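Local coordinates for polyketide synthase/nonribosomal peptide synthetase hybrid RzxB (Pseudomonas fluorescens, PDB 5IL6), which probably dehydrates beta-hydroxyacyl intermediates tethered to an acyl carrier protein during rhizoxin assembly, the role expected of the dehydratase domain described here, at residues E42-N46 against G165-G171; S81-Q87 against Q125-R131; A170-L176 against A187-Q192; L230-Q236 against L278-Q284. All coordinates share one frame; numbering follows the deposited sequence.

Contact 1: residues E42-N46 against G165-G171; sequences EHRVN and GIEYGAG
Gly165 O takes the backbone N-H of Asn46 at 2.7 Å, opening a short antiparallel pairing of strands 43-45 and 166-168 in the small three-stranded sheet of this double hotdog dehydratase. Gly165 also ends the preceding helix with a Schellman motif; a CB there would collide with Asn46 OD1. Ile166 forms a non-hydrogen-bonded pair with Val45, its CG1 4.3 Å from Val45 CG2, and both side chains reach Leu228. Next, Glu167 exchanges two backbone bonds with Arg44: Glu167 N to Arg44 O is 2.9 Å and Arg44 N to Glu167 O 3.0 Å. Tyr168 stands alongside His43, both rings pointing the same way on the face that holds Val45 and Ile166. Tyr168 CE1 is 3.6 Å from His43 CD2, and the ring planes are 63° apart. His43 reaches this place with CG anti to the backbone N (chi1 -175°), while its ND1 is hydrogen-bonded to Val50 O. A water in both ring planes lies 2.8 Å from Tyr168 OH and is held weakly by His43 NE2. Both rings touch Asp208 of helix 204-212, an arrangement consistent with the histidine-aspartate active site of polyketide dehydratases. Gly169 N then donates to Glu42 O at 3.0 Å. Finally, Gly171 N meets Glu42 OE2 at 3.0 Å from above the carboxylate, 50° out of its plane.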
# COMPACT_ATOMS: atom_id res chain seq x y z
N GLU A 42 -6.63 -2.28 12.82
CA GLU A 42 -7.56 -1.37 12.18
C GLU A 42 -7.84 -1.74 10.73
O GLU A 42 -8.43 -0.94 10.00
CB GLU A 42 -7.02 0.07 12.27
CG GLU A 42 -6.83 0.54 13.70
CD GLU A 42 -6.56 2.02 13.80
OE1 GLU A 42 -5.62 2.50 13.14
OE2 GLU A 42 -7.29 2.71 14.54
N HIS A 43 -7.44 -2.94 10.31
CA HIS A 43 -7.67 -3.44 8.95
C HIS A 43 -8.16 -4.88 9.08
O HIS A 43 -7.36 -5.82 9.05
CB HIS A 43 -6.39 -3.34 8.12
CG HIS A 43 -6.57 -3.71 6.68
ND1 HIS A 43 -6.46 -5.01 6.23
CD2 HIS A 43 -6.85 -2.96 5.59
CE1 HIS A 43 -6.66 -5.04 4.92
NE2 HIS A 43 -6.90 -3.80 4.51
N ARG A 44 -9.47 -5.05 9.21
CA ARG A 44 -10.06 -6.36 9.47
C ARG A 44 -10.79 -6.86 8.23
O ARG A 44 -11.65 -6.15 7.69
CB ARG A 44 -11.01 -6.32 10.67
CG ARG A 44 -10.29 -6.13 11.99
CD ARG A 44 -11.21 -6.32 13.19
NE ARG A 44 -10.47 -6.35 14.45
CZ ARG A 44 -9.99 -7.44 15.03
NH1 ARG A 44 -10.17 -8.64 14.48
NH2 ARG A 44 -9.33 -7.35 16.18
N VAL A 45 -10.45 -8.07 7.80
CA VAL A 45 -11.05 -8.69 6.62
C VAL A 45 -11.76 -9.95 7.09
O VAL A 45 -11.13 -10.87 7.64
CB VAL A 45 -10.00 -9.02 5.55
CG1 VAL A 45 -10.66 -9.70 4.35
CG2 VAL A 45 -9.28 -7.75 5.12
N ASN A 46 -13.07 -10.00 6.88
CA ASN A 46 -13.90 -11.12 7.35
C ASN A 46 -13.68 -11.35 8.85
O ASN A 46 -13.65 -12.49 9.32
CB ASN A 46 -13.62 -12.38 6.54
CG ASN A 46 -14.09 -12.27 5.10
OD1 ASN A 46 -15.08 -11.59 4.81
ND2 ASN A 46 -13.38 -12.94 4.20
N GLY A 165 -16.85 -7.29 3.47
CA GLY A 165 -16.12 -7.92 4.55
C GLY A 165 -14.92 -7.16 5.09
O GLY A 165 -14.16 -7.73 5.87
N ILE A 166 -14.74 -5.90 4.71
CA ILE A 166 -13.57 -5.12 5.12
C ILE A 166 -14.05 -4.00 6.04
O ILE A 166 -14.87 -3.16 5.64
CB ILE A 166 -12.82 -4.54 3.91
CG1 ILE A 166 -12.39 -5.67 2.97
CG2 ILE A 166 -11.60 -3.75 4.38
CD1 ILE A 166 -11.83 -5.18 1.65
N GLU A 167 -13.53 -3.99 7.27
CA GLU A 167 -13.87 -2.98 8.27
C GLU A 167 -12.60 -2.29 8.74
O GLU A 167 -11.61 -2.96 9.04
CB GLU A 167 -14.62 -3.62 9.45
CG GLU A 167 -15.88 -4.36 9.03
CD GLU A 167 -17.09 -3.93 9.82
OE1 GLU A 167 -17.67 -4.78 10.53
OE2 GLU A 167 -17.46 -2.74 9.74
N TYR A 168 -12.64 -0.97 8.81
CA TYR A 168 -11.48 -0.17 9.16
C TYR A 168 -11.68 0.52 10.50
O TYR A 168 -12.76 1.03 10.80
CB TYR A 168 -11.20 0.90 8.10
CG TYR A 168 -10.95 0.37 6.71
CD1 TYR A 168 -9.71 -0.13 6.35
CD2 TYR A 168 -11.95 0.40 5.75
CE1 TYR A 168 -9.48 -0.61 5.08
CE2 TYR A 168 -11.73 -0.07 4.48
CZ TYR A 168 -10.49 -0.57 4.14
OH TYR A 168 -10.27 -1.05 2.87
N GLY A 169 -10.63 0.52 11.32
CA GLY A 169 -10.60 1.37 12.49
C GLY A 169 -10.32 2.81 12.11
O GLY A 169 -9.96 3.12 10.98
N ALA A 170 -10.49 3.70 13.09
CA ALA A 170 -10.38 5.13 12.80
C ALA A 170 -9.04 5.47 12.15
O ALA A 170 -8.99 6.29 11.24
CB ALA A 170 -10.56 5.94 14.09
N GLY A 171 -7.96 4.83 12.60
CA GLY A 171 -6.65 5.14 12.06
C GLY A 171 -6.49 4.79 10.60
O GLY A 171 -5.57 5.30 9.95
O HOH W 1 -7.59 -1.45 2.12

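Contact 2: residues S81-Q87 against Q125-R131; sequences SDLSWRQ and QLHCQAR
Ser81 and Arg131 form a hydrogen-bonded pair at one end of an antiparallel strand pairing in the double hotdog fold, with Ser81 N to Arg131 O at 2.6 Å. Ser84 and Gln129 form the next such pair, but the register has slipped by one between them, which marks a beta bulge at the corner in the chain at Asp82. Beyond Trp85, Arg86 N donates to His127 O at 2.9 Å; here His127 and Cys128 both face Ile115 of strand 110-118, a classic bulge on the other side of strand 125-131.

Apolar contacts gather on the face of Trp85 and Cys128. With its CG anti to the backbone N (chi1 178°), Leu83 sets that carbon 3.8 Å from Cys128 SG and lays CD2 over one face of the Trp85 ring. The same sulfur approaches the indole obliquely, SG being 4.7 Å from the centroid of the five-membered ring of Trp85. Ile57 of helix 53-67 packs on both Leu83 and Trp85.

Ser81, Ser84, Gln129 and Arg131 share the other face. The Arg131 guanidinium lays one face over Ser81 CB, with Ser81 CB 3.8 Å from Arg131 CZ; its salt bridge with Asp82, at the corner beside this face, is modelled too short for detail. A water joins Asp82 O, Ser84 OG and Gln129 NE2.

His127 also stacks edge-to-face with Phe89. With the imidazole cut back to an alanine, Gln87 O is likely to lose its side-chain donor and Phe89 its ring partner. The His127 ND1 bond to Gln87 O is 2.8 Å long, nearly straight at 171°, and runs within 4° of the imidazole plane.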
# COMPACT_ATOMS: atom_id res chain seq x y z
N SER A 81 8.48 -2.74 -8.72
CA SER A 81 7.88 -3.17 -9.97
C SER A 81 7.40 -4.61 -9.87
O SER A 81 7.99 -5.43 -9.17
CB SER A 81 8.87 -3.05 -11.14
OG SER A 81 9.27 -1.70 -11.33
N ASP A 82 6.32 -4.90 -10.59
CA ASP A 82 5.78 -6.25 -10.72
C ASP A 82 5.60 -6.89 -9.35
O ASP A 82 6.06 -8.00 -9.08
CB ASP A 82 6.68 -7.11 -11.61
CG ASP A 82 6.72 -6.61 -13.03
OD1 ASP A 82 5.82 -5.83 -13.42
OD2 ASP A 82 7.65 -6.99 -13.77
N LEU A 83 4.90 -6.18 -8.48
CA LEU A 83 4.59 -6.68 -7.15
C LEU A 83 3.32 -7.51 -7.22
O LEU A 83 2.38 -7.18 -7.95
CB LEU A 83 4.42 -5.52 -6.17
CG LEU A 83 4.03 -5.84 -4.72
CD1 LEU A 83 4.55 -4.74 -3.81
CD2 LEU A 83 2.52 -5.99 -4.53
N SER A 84 3.30 -8.60 -6.46
CA SER A 84 2.10 -9.41 -6.31
C SER A 84 1.89 -9.72 -4.84
O SER A 84 2.84 -10.04 -4.12
CB SER A 84 2.22 -10.72 -7.11
OG SER A 84 3.48 -11.32 -6.90
N TRP A 85 0.64 -9.60 -4.40
CA TRP A 85 0.23 -10.03 -3.07
C TRP A 85 -0.34 -11.44 -3.19
O TRP A 85 -1.18 -11.70 -4.06
CB TRP A 85 -0.82 -9.10 -2.47
CG TRP A 85 -0.32 -7.77 -2.03
CD1 TRP A 85 0.31 -7.47 -0.86
CD2 TRP A 85 -0.43 -6.53 -2.75
NE1 TRP A 85 0.61 -6.13 -0.80
CE2 TRP A 85 0.16 -5.53 -1.95
CE3 TRP A 85 -0.97 -6.17 -3.99
CZ2 TRP A 85 0.24 -4.20 -2.36
CZ3 TRP A 85 -0.89 -4.85 -4.39
CH2 TRP A 85 -0.30 -3.88 -3.58
N ARG A 86 0.12 -12.34 -2.34
CA ARG A 86 -0.40 -13.70 -2.33
C ARG A 86 -1.39 -13.85 -1.19
O ARG A 86 -2.50 -13.32 -1.25
CB ARG A 86 0.75 -14.70 -2.23
CG ARG A 86 1.83 -14.51 -3.27
CD ARG A 86 1.45 -15.12 -4.60
NE ARG A 86 2.50 -14.91 -5.59
CZ ARG A 86 2.33 -14.38 -6.81
NH1 ARG A 86 1.13 -14.02 -7.24
NH2 ARG A 86 3.38 -14.24 -7.61
N GLN A 87 -0.99 -14.55 -0.14
CA GLN A 87 -1.90 -14.77 0.97
C GLN A 87 -1.87 -13.58 1.92
O GLN A 87 -0.84 -12.93 2.07
CB GLN A 87 -1.49 -16.03 1.74
CG GLN A 87 -0.76 -17.05 0.90
CD GLN A 87 -0.82 -18.44 1.49
OE1 GLN A 87 -0.82 -18.61 2.71
NE2 GLN A 87 -0.89 -19.44 0.62
N GLN A 125 5.45 -19.64 3.87
CA GLN A 125 4.36 -19.09 3.06
C GLN A 125 4.82 -17.76 2.48
O GLN A 125 5.18 -16.84 3.23
CB GLN A 125 3.10 -18.89 3.90
CG GLN A 125 2.61 -20.14 4.63
CD GLN A 125 1.80 -21.05 3.74
OE1 GLN A 125 2.19 -22.18 3.47
NE2 GLN A 125 0.64 -20.56 3.30
N LEU A 126 4.77 -17.64 1.15
CA LEU A 126 5.12 -16.40 0.49
C LEU A 126 3.91 -15.48 0.50
O LEU A 126 2.84 -15.85 -0.00
CB LEU A 126 5.60 -16.67 -0.93
CG LEU A 126 6.05 -15.45 -1.75
CD1 LEU A 126 7.30 -14.83 -1.16
CD2 LEU A 126 6.28 -15.83 -3.20
N HIS A 127 4.07 -14.28 1.06
CA HIS A 127 2.98 -13.32 1.16
C HIS A 127 3.06 -12.20 0.14
O HIS A 127 2.02 -11.70 -0.29
CB HIS A 127 2.95 -12.71 2.57
CG HIS A 127 2.48 -13.65 3.63
ND1 HIS A 127 1.14 -13.95 3.82
CD2 HIS A 127 3.16 -14.36 4.56
CE1 HIS A 127 1.03 -14.81 4.82
NE2 HIS A 127 2.23 -15.07 5.28
N CYS A 128 4.27 -11.81 -0.26
CA CYS A 128 4.44 -10.73 -1.21
C CYS A 128 5.76 -10.92 -1.93
O CYS A 128 6.75 -11.36 -1.34
CB CYS A 128 4.41 -9.36 -0.51
SG CYS A 128 4.55 -7.94 -1.64
N GLN A 129 5.77 -10.59 -3.22
CA GLN A 129 6.94 -10.73 -4.07
C GLN A 129 6.99 -9.54 -5.01
O GLN A 129 5.95 -9.10 -5.51
CB GLN A 129 6.88 -12.05 -4.85
CG GLN A 129 7.97 -12.25 -5.89
CD GLN A 129 7.61 -13.34 -6.89
OE1 GLN A 129 8.23 -14.40 -6.92
NE2 GLN A 129 6.59 -13.07 -7.70
N ALA A 130 8.19 -9.01 -5.23
CA ALA A 130 8.34 -7.87 -6.13
C ALA A 130 9.80 -7.74 -6.51
O ALA A 130 10.68 -8.42 -5.97
CB ALA A 130 7.84 -6.58 -5.47
N ARG A 131 10.06 -6.84 -7.46
CA ARG A 131 11.40 -6.43 -7.82
C ARG A 131 11.48 -4.91 -7.70
O ARG A 131 10.47 -4.21 -7.81
CB ARG A 131 11.77 -6.87 -9.25
CG ARG A 131 11.23 -5.97 -10.35
CD ARG A 131 11.55 -6.48 -11.73
NE ARG A 131 11.45 -5.39 -12.71
CZ ARG A 131 10.53 -5.32 -13.67
NH1 ARG A 131 9.63 -6.27 -13.84
NH2 ARG A 131 10.53 -4.28 -14.50
O HOH W 2 5.42 -10.73 -9.04

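Contact 3: residues A170-L176 against A187-Q192; sequences AGHRRLL and ARIALQ
Arg174 folds back over the end of strand 187-190, at the open end of the beta hairpin 175-181/184-190 of the double hotdog fold. From the start its side chain follows one carbonyl: Arg174 CB is 3.6 Å from Ala190 O, Arg174 CG stays at 3.8 Å from it, and Arg174 CD comes to 3.2 Å from the same oxygen. Bends at chi2 (-74°) and chi3 (79°) curl the chain, bringing the guanidinium between two backbone carbonyls. Arg174 NE donates to Ala170 O at 3.0 Å, in the carbonyl plane; that oxygen also accepts Arg173 N and a weak bond from Arg174 NH2. CZ meets aliphatic carbon, with Gln192 CB centred over one guanidinium face at 3.7 Å from Arg174 CZ. At the tip, Arg174 NH1 reaches Ala190 O at 2.8 Å with an N-H...O angle of 151°. The one side chain therefore ties the 3-10 turn at 170-172 to the residues leaving the strand, and the guanidinium is fixed in rotation by bonds to separate carbonyls. A water supports the same junction, giving to Gly171 O and accepting from Gln192 N.

The hairpin itself starts beyond Arg174. Leu176 N donates to Arg188 O at 2.9 Å, whereas Ala190 N is buried with no partner in the model. Leu175 and Ile189 pack against helix 204-212, touching Gln212 and Ala209 respectively. Across the strands, Leu175 CD2 sits 3.8 Å from Ile189 CG2.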
# COMPACT_ATOMS: atom_id res chain seq x y z
N ALA A 170 -10.49 3.70 13.09
CA ALA A 170 -10.38 5.13 12.80
C ALA A 170 -9.04 5.47 12.15
O ALA A 170 -8.99 6.29 11.24
CB ALA A 170 -10.56 5.94 14.09
N GLY A 171 -7.96 4.83 12.60
CA GLY A 171 -6.65 5.14 12.06
C GLY A 171 -6.49 4.79 10.60
O GLY A 171 -5.57 5.30 9.95
N HIS A 172 -7.35 3.92 10.06
CA HIS A 172 -7.32 3.58 8.64
C HIS A 172 -8.58 4.02 7.91
O HIS A 172 -8.78 3.64 6.75
CB HIS A 172 -7.10 2.07 8.46
CG HIS A 172 -5.66 1.67 8.58
ND1 HIS A 172 -4.94 1.15 7.53
CD2 HIS A 172 -4.81 1.70 9.63
CE1 HIS A 172 -3.71 0.89 7.92
NE2 HIS A 172 -3.60 1.21 9.20
N ARG A 173 -9.45 4.80 8.55
CA ARG A 173 -10.59 5.43 7.87
C ARG A 173 -10.25 6.87 7.52
O ARG A 173 -10.86 7.82 8.00
CB ARG A 173 -11.83 5.36 8.75
CG ARG A 173 -12.47 3.99 8.84
CD ARG A 173 -13.61 4.01 9.84
NE ARG A 173 -14.70 4.89 9.40
CZ ARG A 173 -15.80 4.50 8.78
NH1 ARG A 173 -16.01 3.22 8.49
NH2 ARG A 173 -16.71 5.40 8.43
N ARG A 174 -9.26 7.02 6.64
CA ARG A 174 -8.64 8.31 6.39
C ARG A 174 -9.17 8.99 5.13
O ARG A 174 -8.64 10.03 4.73
CB ARG A 174 -7.12 8.15 6.30
CG ARG A 174 -6.52 7.43 7.49
CD ARG A 174 -6.46 8.30 8.73
NE ARG A 174 -7.74 8.40 9.44
CZ ARG A 174 -8.31 9.54 9.83
NH1 ARG A 174 -7.74 10.72 9.59
NH2 ARG A 174 -9.46 9.51 10.48
N LEU A 175 -10.18 8.42 4.48
CA LEU A 175 -10.84 9.10 3.37
C LEU A 175 -11.65 10.26 3.92
O LEU A 175 -12.64 10.05 4.64
CB LEU A 175 -11.73 8.13 2.60
CG LEU A 175 -11.07 7.18 1.59
CD1 LEU A 175 -12.14 6.35 0.89
CD2 LEU A 175 -10.22 7.92 0.56
N LEU A 176 -11.25 11.48 3.59
CA LEU A 176 -11.92 12.68 4.08
C LEU A 176 -12.93 13.23 3.08
O LEU A 176 -13.97 13.76 3.49
CB LEU A 176 -10.89 13.76 4.42
CG LEU A 176 -9.87 13.37 5.50
CD1 LEU A 176 -8.88 14.50 5.74
CD2 LEU A 176 -10.56 12.98 6.80
N ALA A 187 -9.32 12.35 -4.28
CA ALA A 187 -9.56 12.10 -2.86
C ALA A 187 -8.62 12.95 -2.02
O ALA A 187 -7.49 13.24 -2.41
CB ALA A 187 -9.36 10.62 -2.52
N ARG A 188 -9.12 13.37 -0.86
CA ARG A 188 -8.31 14.00 0.17
C ARG A 188 -8.19 13.05 1.35
O ARG A 188 -9.21 12.55 1.85
CB ARG A 188 -8.90 15.34 0.62
CG ARG A 188 -8.53 16.52 -0.26
CD ARG A 188 -9.35 16.55 -1.53
NE ARG A 188 -9.19 17.81 -2.25
CZ ARG A 188 -9.97 18.22 -3.24
NH1 ARG A 188 -10.99 17.47 -3.65
NH2 ARG A 188 -9.75 19.38 -3.84
N ILE A 189 -6.96 12.80 1.78
CA ILE A 189 -6.67 11.89 2.87
C ILE A 189 -5.69 12.56 3.82
O ILE A 189 -4.91 13.43 3.41
CB ILE A 189 -6.11 10.54 2.36
CG1 ILE A 189 -4.80 10.77 1.60
CG2 ILE A 189 -7.13 9.85 1.47
CD1 ILE A 189 -4.09 9.48 1.19
N ALA A 190 -5.75 12.19 5.09
CA ALA A 190 -4.83 12.72 6.08
C ALA A 190 -4.83 11.80 7.29
O ALA A 190 -5.86 11.20 7.63
CB ALA A 190 -5.19 14.15 6.49
N LEU A 191 -3.69 11.74 7.97
CA LEU A 191 -3.57 10.93 9.17
C LEU A 191 -4.45 11.47 10.29
O LEU A 191 -4.68 12.67 10.41
CB LEU A 191 -2.11 10.88 9.65
CG LEU A 191 -1.09 10.19 8.75
CD1 LEU A 191 0.31 10.40 9.30
CD2 LEU A 191 -1.40 8.71 8.63
N GLN A 192 -4.95 10.54 11.12
CA GLN A 192 -5.73 10.94 12.29
C GLN A 192 -4.86 11.71 13.28
O GLN A 192 -5.32 12.68 13.89
CB GLN A 192 -6.33 9.70 12.95
CG GLN A 192 -7.29 9.99 14.08
CD GLN A 192 -7.75 8.73 14.79
OE1 GLN A 192 -7.03 7.73 14.84
NE2 GLN A 192 -8.96 8.76 15.34
O HOH W 3 -3.96 7.67 10.53

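Contact 4: residues L230-Q236 against L278-Q284; sequences LPAGLGQ and LNQLSFQ
Pro231 and Phe283 lie side by side and point the same way, as a non-hydrogen-bonded pair of the two antiparallel strands, with Pro231 CG 3.6 Å from Phe283 CE2. Having CG anti to its carbonyl carbon (chi1 -68°), Phe283 brings CE2 and CD2 beside the proline, which meets the ring obliquely; Phe283 also touches Val214. Were the ring exchanged for a serine, a gap would probably open beside Pro231 CG and Val214 would lose its aromatic neighbour. Further along, Leu234, on the face of Phe283, meets Leu278 at about a right angle, their CD2 atoms 4.1 Å apart, while Leu234 CD1 lies 4.0 Å from Leu281 CB.

Gln284, Gln236 and Asn279 lie on the opposite face; the bulged Ala232 sets its CB against the Gln284 amide, 3.2 Å from Gln284 CD. Gln236 and Asn279 cross obliquely with amide planes 36° apart, joined by a weak hydrogen bond of 3.3 Å from Asn279 ND2 to Gln236 OE1.

Two classic bulges interrupt the pairing. Ala232 and Gly233 both face Ser282, whose O takes Ala232 N at 2.8 Å and Gly233 N more weakly; Gly235 and Gln236 both face Asn279. A CB on Gly235 would collide with Asn279 O.

Within the double hotdog fold, strand 230-239 continues to strand 77-85 through backbone bonds between Ala232 and Trp85 and between Leu234 and Leu83, and strand 274-284 continues to strand 261-268. Helix 204-212 packs on the apolar face, Met211 touching Pro231, Leu278 and Leu281.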
# COMPACT_ATOMS: atom_id res chain seq x y z
N LEU A 230 -9.60 -7.47 -3.09
CA LEU A 230 -8.38 -7.07 -2.42
C LEU A 230 -7.30 -6.79 -3.45
O LEU A 230 -7.30 -7.39 -4.54
CB LEU A 230 -7.87 -8.15 -1.45
CG LEU A 230 -8.72 -8.45 -0.22
CD1 LEU A 230 -8.03 -9.49 0.64
CD2 LEU A 230 -9.00 -7.19 0.60
N PRO A 231 -6.36 -5.90 -3.15
CA PRO A 231 -5.22 -5.71 -4.05
C PRO A 231 -4.48 -7.02 -4.27
O PRO A 231 -4.18 -7.75 -3.32
CB PRO A 231 -4.35 -4.68 -3.32
CG PRO A 231 -5.30 -3.97 -2.40
CD PRO A 231 -6.27 -5.03 -1.96
N ALA A 232 -4.21 -7.33 -5.53
CA ALA A 232 -3.53 -8.55 -5.91
C ALA A 232 -2.22 -8.32 -6.65
O ALA A 232 -1.31 -9.14 -6.54
CB ALA A 232 -4.44 -9.43 -6.78
N GLY A 233 -2.11 -7.23 -7.40
CA GLY A 233 -0.89 -6.94 -8.13
C GLY A 233 -0.72 -5.45 -8.30
O GLY A 233 -1.68 -4.67 -8.21
N LEU A 234 0.53 -5.05 -8.54
CA LEU A 234 0.87 -3.65 -8.75
C LEU A 234 1.98 -3.57 -9.79
O LEU A 234 3.05 -4.14 -9.59
CB LEU A 234 1.30 -2.99 -7.44
CG LEU A 234 1.74 -1.53 -7.52
CD1 LEU A 234 0.76 -0.68 -8.31
CD2 LEU A 234 1.93 -0.97 -6.13
N GLY A 235 1.70 -2.86 -10.88
CA GLY A 235 2.70 -2.73 -11.94
C GLY A 235 3.92 -1.95 -11.49
O GLY A 235 5.06 -2.37 -11.72
N GLN A 236 3.71 -0.81 -10.83
CA GLN A 236 4.80 0.00 -10.33
C GLN A 236 4.34 0.82 -9.13
O GLN A 236 3.20 1.29 -9.10
CB GLN A 236 5.33 0.98 -11.38
CG GLN A 236 5.98 0.38 -12.60
CD GLN A 236 6.48 1.45 -13.54
OE1 GLN A 236 5.70 2.17 -14.16
NE2 GLN A 236 7.80 1.58 -13.64
N LEU A 278 1.33 5.11 -8.32
CA LEU A 278 1.00 3.69 -8.42
C LEU A 278 0.38 3.44 -9.78
O LEU A 278 -0.70 3.97 -10.08
CB LEU A 278 0.04 3.26 -7.31
CG LEU A 278 0.59 3.08 -5.90
CD1 LEU A 278 0.88 4.41 -5.23
CD2 LEU A 278 -0.39 2.26 -5.07
N ASN A 279 1.05 2.65 -10.61
CA ASN A 279 0.57 2.32 -11.94
C ASN A 279 0.11 0.87 -11.98
O ASN A 279 0.83 -0.04 -11.56
CB ASN A 279 1.66 2.55 -12.99
CG ASN A 279 2.01 4.02 -13.15
OD1 ASN A 279 1.13 4.88 -13.16
ND2 ASN A 279 3.30 4.32 -13.27
N GLN A 280 -1.11 0.66 -12.49
CA GLN A 280 -1.67 -0.67 -12.70
C GLN A 280 -1.81 -1.43 -11.38
O GLN A 280 -1.23 -2.50 -11.17
CB GLN A 280 -0.83 -1.45 -13.71
CG GLN A 280 -0.63 -0.72 -15.03
CD GLN A 280 -1.90 -0.62 -15.85
OE1 GLN A 280 -2.55 -1.62 -16.14
NE2 GLN A 280 -2.27 0.60 -16.23
N LEU A 281 -2.61 -0.85 -10.48
CA LEU A 281 -2.99 -1.50 -9.23
C LEU A 281 -4.21 -2.37 -9.50
O LEU A 281 -5.30 -1.85 -9.80
CB LEU A 281 -3.27 -0.45 -8.15
CG LEU A 281 -3.79 -0.98 -6.81
CD1 LEU A 281 -2.76 -1.87 -6.14
CD2 LEU A 281 -4.20 0.17 -5.91
N SER A 282 -4.05 -3.68 -9.38
CA SER A 282 -5.09 -4.64 -9.74
C SER A 282 -5.79 -5.17 -8.49
O SER A 282 -5.13 -5.68 -7.57
CB SER A 282 -4.50 -5.80 -10.55
OG SER A 282 -5.50 -6.75 -10.87
N PHE A 283 -7.11 -5.07 -8.48
CA PHE A 283 -7.96 -5.67 -7.45
C PHE A 283 -8.63 -6.92 -8.02
O PHE A 283 -9.10 -6.92 -9.16
CB PHE A 283 -9.03 -4.69 -6.97
CG PHE A 283 -8.49 -3.52 -6.21
CD1 PHE A 283 -7.91 -2.45 -6.86
CD2 PHE A 283 -8.59 -3.48 -4.83
CE1 PHE A 283 -7.42 -1.36 -6.16
CE2 PHE A 283 -8.10 -2.40 -4.11
CZ PHE A 283 -7.52 -1.34 -4.78
N GLN A 284 -8.67 -7.99 -7.22
CA GLN A 284 -9.20 -9.26 -7.68
C GLN A 284 -10.06 -9.88 -6.59
O GLN A 284 -9.77 -9.72 -5.40
CB GLN A 284 -8.07 -10.22 -8.06
CG GLN A 284 -7.14 -9.62 -9.11
CD GLN A 284 -5.94 -10.49 -9.42
OE1 GLN A 284 -5.86 -11.64 -8.97
NE2 GLN A 284 -5.01 -9.95 -10.19

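Contacts 2 and 4 are consecutive parts of the same run of strands: their centres are 11 Å apart, and Leu83 O lies 2.9 Å from Leu234 N where strands 77-85 and 230-239 adjoin. Contact 3 belongs to the far part of that run, its centre about 26 Å from that of contact 2, on the opposite side of the chain's centre. Contact 1 lies in a separate small sheet but shares Ala170 and Gly171 with contact 3, and Ile166 CD1 approaches Leu230 CD2 of contact 4 at 3.6 Å. Helix 204-212 touches contacts 1, 3 and 4; its Asp208 adjoins His43 and Tyr168, placing the probable active site at contact 1.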